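Local coordinates for protein putative citrate lyase (PDB 3QQW) that is a putative lyase of the HpcH/HpaI aldolase and citrate lyase family, probably magnesium-dependent and perhaps cleaving citramalyl-CoA, at residues L41-D50 / R251-Q261. Sequence-based numbering, arbitrary orientation.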
loop_
_atom_site.group_PDB
_atom_site.type_symbol
_atom_site.label_atom_id
_atom_site.label_comp_id
_atom_site.label_asym_id
_atom_site.label_seq_id
_atom_site.Cartn_x
_atom_site.Cartn_y
_atom_site.Cartn_z
ATOM N N LEU C 41 -0.757 -38.841 -11.083
ATOM C CA LEU C 41 -0.251 -37.862 -12.024
ATOM C C LEU C 41 1.092 -37.309 -11.515
ATOM O O LEU C 41 1.951 -36.988 -12.342
ATOM C CB LEU C 41 -1.301 -36.772 -12.230
ATOM C CG LEU C 41 -1.106 -35.825 -13.404
ATOM C CD1 LEU C 41 -1.174 -36.561 -14.733
ATOM C CD2 LEU C 41 -2.086 -34.663 -13.326
ATOM N N GLN C 42 1.311 -37.283 -10.147
ATOM C CA GLN C 42 2.593 -36.899 -9.543
ATOM C C GLN C 42 3.653 -37.946 -9.889
ATOM O O GLN C 42 4.829 -37.617 -10.029
ATOM C CB GLN C 42 2.482 -36.763 -8.028
ATOM C CG GLN C 42 1.760 -35.513 -7.559
ATOM C CD GLN C 42 1.674 -35.404 -6.049
ATOM O OE1 GLN C 42 1.202 -36.310 -5.333
ATOM N NE2 GLN C 42 2.006 -34.224 -5.551
ATOM N N VAL C 43 3.228 -39.214 -10.046
ATOM C CA VAL C 43 4.131 -40.304 -10.393
ATOM C C VAL C 43 4.517 -40.144 -11.863
ATOM O O VAL C 43 5.684 -40.310 -12.216
ATOM C CB VAL C 43 3.501 -41.686 -10.067
ATOM C CG1 VAL C 43 4.399 -42.810 -10.516
ATOM C CG2 VAL C 43 3.225 -41.804 -8.571
ATOM N N GLU C 44 3.537 -39.760 -12.699
ATOM C CA GLU C 44 3.713 -39.570 -14.136
ATOM C C GLU C 44 4.584 -38.339 -14.453
ATOM O O GLU C 44 5.494 -38.432 -15.257
ATOM C CB GLU C 44 2.333 -39.426 -14.800
ATOM C CG GLU C 44 2.353 -39.476 -16.325
ATOM C CD GLU C 44 1.073 -39.077 -17.032
ATOM O OE1 GLU C 44 -0.018 -39.461 -16.555
ATOM O OE2 GLU C 44 1.163 -38.430 -18.101
ATOM N N TYR C 45 4.280 -37.206 -13.840
ATOM C CA TYR C 45 4.930 -35.925 -14.073
ATOM C C TYR C 45 6.167 -35.688 -13.226
ATOM O O TYR C 45 7.021 -34.884 -13.597
ATOM C CB TYR C 45 3.946 -34.783 -13.731
ATOM C CG TYR C 45 2.841 -34.441 -14.715
ATOM C CD1 TYR C 45 2.654 -35.179 -15.882
ATOM C CD2 TYR C 45 1.980 -33.363 -14.474
ATOM C CE1 TYR C 45 1.634 -34.852 -16.786
ATOM C CE2 TYR C 45 0.976 -33.015 -15.378
ATOM C CZ TYR C 45 0.808 -33.756 -16.532
ATOM O OH TYR C 45 -0.210 -33.385 -17.380
ATOM N N GLY C 46 6.200 -36.311 -12.064
ATOM C CA GLY C 46 7.207 -36.078 -11.040
ATOM C C GLY C 46 6.579 -35.106 -10.061
ATOM O O GLY C 46 5.569 -34.468 -10.414
ATOM N N PRO C 47 7.125 -34.950 -8.826
ATOM C CA PRO C 47 6.477 -34.044 -7.855
ATOM C C PRO C 47 6.645 -32.541 -8.200
ATOM O O PRO C 47 6.988 -31.725 -7.339
ATOM C CB PRO C 47 7.126 -34.438 -6.522
ATOM C CG PRO C 47 8.478 -34.956 -6.896
ATOM C CD PRO C 47 8.313 -35.614 -8.244
ATOM N N VAL C 48 6.335 -32.170 -9.464
ATOM C CA VAL C 48 6.373 -30.784 -10.002
ATOM C C VAL C 48 5.169 -30.008 -9.474
ATOM O O VAL C 48 5.110 -28.790 -9.591
ATOM C CB VAL C 48 6.480 -30.697 -11.556
ATOM C CG1 VAL C 48 7.777 -31.321 -12.044
ATOM C CG2 VAL C 48 5.264 -31.302 -12.258
ATOM N N PHE C 49 4.218 -30.722 -8.875
ATOM C CA PHE C 49 3.041 -30.134 -8.262
ATOM C C PHE C 49 2.690 -30.883 -6.975
ATOM O O PHE C 49 2.935 -32.098 -6.864
ATOM C CB PHE C 49 1.841 -30.113 -9.228
ATOM C CG PHE C 49 1.238 -31.469 -9.526
ATOM C CD1 PHE C 49 1.803 -32.310 -10.485
ATOM C CD2 PHE C 49 0.076 -31.883 -8.886
ATOM C CE1 PHE C 49 1.222 -33.544 -10.779
ATOM C CE2 PHE C 49 -0.492 -33.130 -9.172
ATOM C CZ PHE C 49 0.076 -33.943 -10.125
ATOM N N ASP C 50 2.134 -30.141 -6.007
ATOM C CA ASP C 50 1.623 -30.692 -4.774
ATOM C C ASP C 50 0.134 -30.991 -4.941
ATOM O O ASP C 50 -0.514 -30.418 -5.800
ATOM C CB ASP C 50 1.847 -29.723 -3.613
ATOM C CG ASP C 50 3.277 -29.589 -3.152
ATOM O OD1 ASP C 50 4.078 -30.541 -3.384
ATOM O OD2 ASP C 50 3.588 -28.573 -2.499
ATOM N N ARG C 251 4.097 -19.553 -6.748
ATOM C CA ARG C 251 3.251 -20.738 -6.759
ATOM C C ARG C 251 1.860 -20.326 -7.221
ATOM O O ARG C 251 1.498 -19.151 -7.141
ATOM C CB ARG C 251 3.224 -21.340 -5.354
ATOM C CG ARG C 251 2.580 -22.695 -5.182
ATOM C CD ARG C 251 3.057 -23.165 -3.823
ATOM N NE ARG C 251 2.272 -24.244 -3.245
ATOM C CZ ARG C 251 2.705 -25.490 -3.116
ATOM N NH1 ARG C 251 3.890 -25.835 -3.588
ATOM N NH2 ARG C 251 1.961 -26.397 -2.506
HETATM N N MSE C 252 1.083 -21.299 -7.719
HETATM C CA MSE C 252 -0.278 -21.066 -8.153
HETATM C C MSE C 252 -1.075 -22.321 -8.032
HETATM O O MSE C 252 -0.592 -23.400 -8.381
HETATM C CB MSE C 252 -0.300 -20.569 -9.601
HETATM C CG MSE C 252 -1.627 -19.984 -10.001
HETATM SE SE MSE C 252 -1.441 -19.124 -11.688
HETATM C CE MSE C 252 -3.259 -19.362 -12.345
ATOM N N TRP C 253 -2.331 -22.168 -7.624
ATOM C CA TRP C 253 -3.280 -23.264 -7.502
ATOM C C TRP C 253 -3.739 -23.767 -8.865
ATOM O O TRP C 253 -3.824 -23.010 -9.829
ATOM C CB TRP C 253 -4.492 -22.809 -6.693
ATOM C CG TRP C 253 -4.271 -22.673 -5.217
ATOM C CD1 TRP C 253 -3.076 -22.605 -4.560
ATOM C CD2 TRP C 253 -5.288 -22.571 -4.212
ATOM N NE1 TRP C 253 -3.283 -22.492 -3.207
ATOM C CE2 TRP C 253 -4.634 -22.482 -2.961
ATOM C CE3 TRP C 253 -6.698 -22.631 -4.239
ATOM C CZ2 TRP C 253 -5.339 -22.389 -1.748
ATOM C CZ3 TRP C 253 -7.393 -22.555 -3.036
ATOM C CH2 TRP C 253 -6.718 -22.402 -1.813
ATOM N N SER C 254 -4.110 -25.040 -8.910
ATOM C CA SER C 254 -4.680 -25.706 -10.066
ATOM C C SER C 254 -5.958 -26.430 -9.646
ATOM O O SER C 254 -5.989 -27.035 -8.569
ATOM C CB SER C 254 -3.677 -26.691 -10.650
ATOM O OG SER C 254 -4.314 -27.574 -11.554
ATOM N N ILE C 255 -6.995 -26.386 -10.483
ATOM C CA ILE C 255 -8.256 -27.085 -10.201
ATOM C C ILE C 255 -8.571 -28.094 -11.304
ATOM O O ILE C 255 -9.517 -28.865 -11.175
ATOM C CB ILE C 255 -9.447 -26.139 -9.943
ATOM C CG1 ILE C 255 -9.536 -25.008 -11.003
ATOM C CG2 ILE C 255 -9.408 -25.646 -8.494
ATOM C CD1 ILE C 255 -10.855 -24.216 -11.038
ATOM N N TYR C 256 -7.771 -28.106 -12.365
ATOM C CA TYR C 256 -7.934 -29.037 -13.481
ATOM C C TYR C 256 -6.538 -29.504 -13.945
ATOM O O TYR C 256 -5.629 -28.681 -14.044
ATOM C CB TYR C 256 -8.755 -28.416 -14.622
ATOM C CG TYR C 256 -9.315 -29.461 -15.558
ATOM C CD1 TYR C 256 -10.399 -30.255 -15.182
ATOM C CD2 TYR C 256 -8.731 -29.697 -16.803
ATOM C CE1 TYR C 256 -10.902 -31.240 -16.028
ATOM C CE2 TYR C 256 -9.216 -30.691 -17.651
ATOM C CZ TYR C 256 -10.309 -31.456 -17.262
ATOM O OH TYR C 256 -10.839 -32.430 -18.081
ATOM N N PRO C 257 -6.330 -30.814 -14.194
ATOM C CA PRO C 257 -4.981 -31.300 -14.536
ATOM C C PRO C 257 -4.296 -30.592 -15.706
ATOM O O PRO C 257 -3.070 -30.491 -15.716
ATOM C CB PRO C 257 -5.221 -32.772 -14.868
ATOM C CG PRO C 257 -6.387 -33.146 -14.012
ATOM C CD PRO C 257 -7.283 -31.940 -14.086
ATOM N N ALA C 258 -5.065 -30.091 -16.671
ATOM C CA ALA C 258 -4.531 -29.405 -17.843
ATOM C C ALA C 258 -3.828 -28.080 -17.458
ATOM O O ALA C 258 -3.065 -27.553 -18.256
ATOM C CB ALA C 258 -5.649 -29.154 -18.842
ATOM N N GLN C 259 -4.063 -27.565 -16.236
ATOM C CA GLN C 259 -3.462 -26.310 -15.736
ATOM C C GLN C 259 -2.052 -26.498 -15.166
ATOM O O GLN C 259 -1.302 -25.529 -15.115
ATOM C CB GLN C 259 -4.335 -25.662 -14.645
ATOM C CG GLN C 259 -5.769 -25.408 -15.057
ATOM C CD GLN C 259 -6.563 -24.632 -14.060
ATOM O OE1 GLN C 259 -6.544 -24.901 -12.868
ATOM N NE2 GLN C 259 -7.346 -23.687 -14.544
ATOM N N ILE C 260 -1.689 -27.738 -14.754
ATOM C CA ILE C 260 -0.426 -28.061 -14.083
ATOM C C ILE C 260 0.804 -27.678 -14.926
ATOM O O ILE C 260 1.564 -26.807 -14.481
ATOM C CB ILE C 260 -0.373 -29.535 -13.594
ATOM C CG1 ILE C 260 -1.508 -29.785 -12.569
ATOM C CG2 ILE C 260 1.029 -29.884 -13.009
ATOM C CD1 ILE C 260 -1.763 -31.201 -12.192
ATOM N N GLN C 261 1.011 -28.317 -16.093
ATOM C CA GLN C 261 2.170 -28.040 -16.926
ATOM C C GLN C 261 2.262 -26.542 -17.303
ATOM O O GLN C 261 3.335 -25.990 -17.062
ATOM C CB GLN C 261 2.219 -28.958 -18.154
ATOM C CG GLN C 261 3.589 -29.627 -18.349
ATOM C CD GLN C 261 3.943 -30.637 -17.281
ATOM O OE1 GLN C 261 3.295 -31.671 -17.135
ATOM N NE2 GLN C 261 4.983 -30.351 -16.526
HETATM O O HOH W 1 -0.920 -30.137 -17.004
#
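Ile260 makes the main apolar contact, pressing against Leu41, Tyr45 and Phe49. Its CD1 sits over the centre of the Phe49 ring, 3.7 Å from the centroid and 7° off the ring normal, a CH-pi contact. Gln42 CG lies against the opposite face of that ring, offset toward the rim. The other branch of Ile260, CG2, lies 3.6 Å from Phe49 CD1 and also meets the edge of the Tyr45 ring near its plane. Leu41 reaches toward Ile260 tip to tip, with CD2 3.7 Å from Ile260 CD1. Leu41 CD2 also touches Pro257 CB.

Tyr45 and Gln261 form the outer part of the contact. The Gln261 side chain bends at CB-CG (chi2 68°), and OE1 lies over the centre of the tyrosine ring, 3.2 Å from Tyr45 CE2. The amide and ring planes are 66° apart. Leu41 CD1 lies against the other face, offset toward the rim. A water donates to Pro257 O and accepts from Gln261 N; its bond to Tyr45 OH is weak.

Asp50 and Arg251 meet at the buried end in a salt bridge. Arg251 NH2 lies 2.7 Å and NH1 3.0 Å from Asp50 OD2, which lies close to the guanidinium plane. NH2 meets the anti lone pair of Asp50 OD2, whereas NH1 approaches it from above the carboxylate plane. Arg251 NH2 also pairs with Glu26, and Asp50 OD1 with Arg84, so each of these two buried groups has a second charged partner.

Strand 25-29 lies between strands 49-54 and 251-254. The contact therefore spans one strand where the closed parallel sheet joins its first and last strands, and packs helix 32-45 near the start of helix 260-267, as in a TIM beta/alpha-barrel.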